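PDB 4WJI: putative cyclohexadienyl dehydrogenase and ADH prephenate dehydrogenase from Rhizobium meliloti, which is a cyclohexadienyl dehydrogenase that binds NADP and tyrosine and probably catalyses the oxidative decarboxylation of prephenate to 4-hydroxyphenylpyruvate in tyrosine biosynthesis. Local coordinates for the interface of chains A and B. Residues are numbered along the deposited sequence; one frame, centred on the assembly and turned at random. Chains: chain A/B, Putative cyclohexadienyl dehydrogenase and ADH prephenate dehydrogenase.

The interface of chains A and B. Residues chain A 193, 239, 246-247, 250; chain B 257, 264, 272, 276.
B:Ile264 pushes its side chain into a pocket of chain A formed by A:Ile193, A:Cys239, A:Ile246, A:Leu247 and A:Leu250. It hides 72 Å² of its surface there. Its two branches do different work. The longer branch ends in B:Ile264 CD1, which meets A:Ile193 CD1 tip to tip at 3.9 Å. A:Leu250 also points at this methyl end-on, with A:Leu250 CD1 4.0 Å from B:Ile264 CD1. A:Ile246 comes in at about a right angle and offers its CG2 branch to the same methyl. B:Ile264 is nearly fully extended (chi2 173°), which carries CD1 deep among these three residues. The shorter branch, CG2, lies beside the carbonyl carbon of B:Ile264 itself and also faces the backbone oxygen of A:Cys239. B:Ile264 CG2 packs 3.9 Å from A:Leu247 CD2, and the A:Leu247 side chain runs past in the opposite direction.

A:Cys239 lies between B:Ile264 and a second group from chain B. A:Cys239 CB touches B:Leu272 CD1 at 3.8 Å. The thiol sulfur A:Cys239 SG lies 4.0 Å from B:Phe276 CZ, and the ring turns its rim at CZ toward the sulfur rather than a face. The sulfur sits beside the backbone N (chi1 -72°), where it also comes near B:Ile264 CD1.

A:Leu250 uses its other methyl, CD2, against CD1 of B:Leu257, and these two side chains cross at a slant. A water links the backbone carbonyls of the two chains. The water oxygen lies 2.9 Å from A:Cys239 O. The same water oxygen is 2.8 Å from B:Ile264 O. The direct side-chain contacts described here are apolar.

The patch is one part of a two-fold symmetric interface, and its twin has the chains exchanged. Chain A contributes helices 177-203, 232-241 and 243-265. Chain B contributes helices 243-265 and 269-278. All belong to the helical C-terminal part of the protein, which in this family is the dimerization region, and the packing here probably helps hold the dimer together.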
loop_
_atom_site.group_PDB
_atom_site.type_symbol
_atom_site.label_atom_id
_atom_site.label_comp_id
_atom_site.label_asym_id
_atom_site.label_seq_id
_atom_site.Cartn_x
_atom_site.Cartn_y
_atom_site.Cartn_z
ATOM N N ILE A 193 -4.108 1.057 11.056
ATOM C CA ILE A 193 -3.541 1.812 12.167
ATOM C C ILE A 193 -2.089 2.244 11.883
ATOM O O ILE A 193 -1.756 3.404 12.107
ATOM C CB ILE A 193 -3.613 0.995 13.456
ATOM C CG1 ILE A 193 -5.079 0.919 13.906
ATOM C CG2 ILE A 193 -2.706 1.553 14.554
ATOM C CD1 ILE A 193 -5.360 -0.202 14.911
ATOM N N CYS A 239 -11.438 0.823 15.980
ATOM C CA CYS A 239 -10.472 0.848 17.076
ATOM C C CYS A 239 -11.150 0.773 18.447
ATOM O O CYS A 239 -10.603 0.169 19.389
ATOM C CB CYS A 239 -9.639 2.132 17.020
ATOM S SG CYS A 239 -8.456 2.162 15.661
ATOM N N ILE A 246 -6.860 -5.788 18.626
ATOM C CA ILE A 246 -5.961 -4.803 18.083
ATOM C C ILE A 246 -4.739 -4.603 18.986
ATOM O O ILE A 246 -3.595 -4.511 18.505
ATOM C CB ILE A 246 -6.716 -3.474 17.810
ATOM C CG1 ILE A 246 -7.635 -3.663 16.585
ATOM C CG2 ILE A 246 -5.757 -2.322 17.619
ATOM C CD1 ILE A 246 -8.582 -2.521 16.331
ATOM N N LEU A 247 -4.963 -4.441 20.290
ATOM C CA LEU A 247 -3.849 -4.200 21.209
ATOM C C LEU A 247 -2.902 -5.392 21.207
ATOM O O LEU A 247 -1.678 -5.190 21.289
ATOM C CB LEU A 247 -4.356 -3.907 22.633
ATOM C CG LEU A 247 -5.017 -2.550 22.777
ATOM C CD1 LEU A 247 -5.669 -2.346 24.168
ATOM C CD2 LEU A 247 -4.079 -1.398 22.499
ATOM N N LEU A 250 -0.872 -5.008 17.991
ATOM C CA LEU A 250 0.062 -3.890 18.138
ATOM C C LEU A 250 1.262 -4.295 18.995
ATOM O O LEU A 250 2.401 -3.912 18.666
ATOM C CB LEU A 250 -0.576 -2.638 18.725
ATOM C CG LEU A 250 -1.373 -1.771 17.792
ATOM C CD1 LEU A 250 -2.203 -0.785 18.578
ATOM C CD2 LEU A 250 -0.457 -0.997 16.858
ATOM N N LEU B 257 3.474 5.878 17.593
ATOM C CA LEU B 257 2.686 4.673 17.751
ATOM C C LEU B 257 2.358 4.400 19.213
ATOM O O LEU B 257 1.273 3.943 19.520
ATOM C CB LEU B 257 3.396 3.471 17.117
ATOM C CG LEU B 257 2.543 2.220 16.971
ATOM C CD1 LEU B 257 1.322 2.464 16.075
ATOM C CD2 LEU B 257 3.342 1.039 16.426
ATOM N N ILE B 264 -5.982 4.031 21.910
ATOM C CA ILE B 264 -6.805 2.834 21.760
ATOM C C ILE B 264 -7.068 2.152 23.132
ATOM O O ILE B 264 -8.202 1.787 23.469
ATOM C CB ILE B 264 -6.164 1.847 20.760
ATOM C CG1 ILE B 264 -6.097 2.466 19.357
ATOM C CG2 ILE B 264 -6.967 0.566 20.673
ATOM C CD1 ILE B 264 -5.327 1.631 18.345
ATOM N N LEU B 272 -8.529 9.704 18.269
ATOM C CA LEU B 272 -8.452 8.850 17.090
ATOM C C LEU B 272 -9.076 9.528 15.890
ATOM O O LEU B 272 -8.479 9.570 14.819
ATOM C CB LEU B 272 -9.159 7.524 17.349
ATOM C CG LEU B 272 -8.493 6.653 18.435
ATOM C CD1 LEU B 272 -9.351 5.441 18.762
ATOM C CD2 LEU B 272 -7.090 6.225 18.014
ATOM N N PHE B 276 -7.111 10.586 12.385
ATOM C CA PHE B 276 -7.557 10.002 11.125
ATOM C C PHE B 276 -8.087 11.057 10.149
ATOM O O PHE B 276 -8.006 10.886 8.929
ATOM C CB PHE B 276 -8.628 8.924 11.392
ATOM C CG PHE B 276 -8.173 7.787 12.280
ATOM C CD1 PHE B 276 -6.825 7.558 12.579
ATOM C CD2 PHE B 276 -9.125 6.927 12.840
ATOM C CE1 PHE B 276 -6.449 6.514 13.389
ATOM C CE2 PHE B 276 -8.750 5.873 13.633
ATOM C CZ PHE B 276 -7.418 5.664 13.930
HETATM O O HOH W 1 -10.566 1.365 22.070
#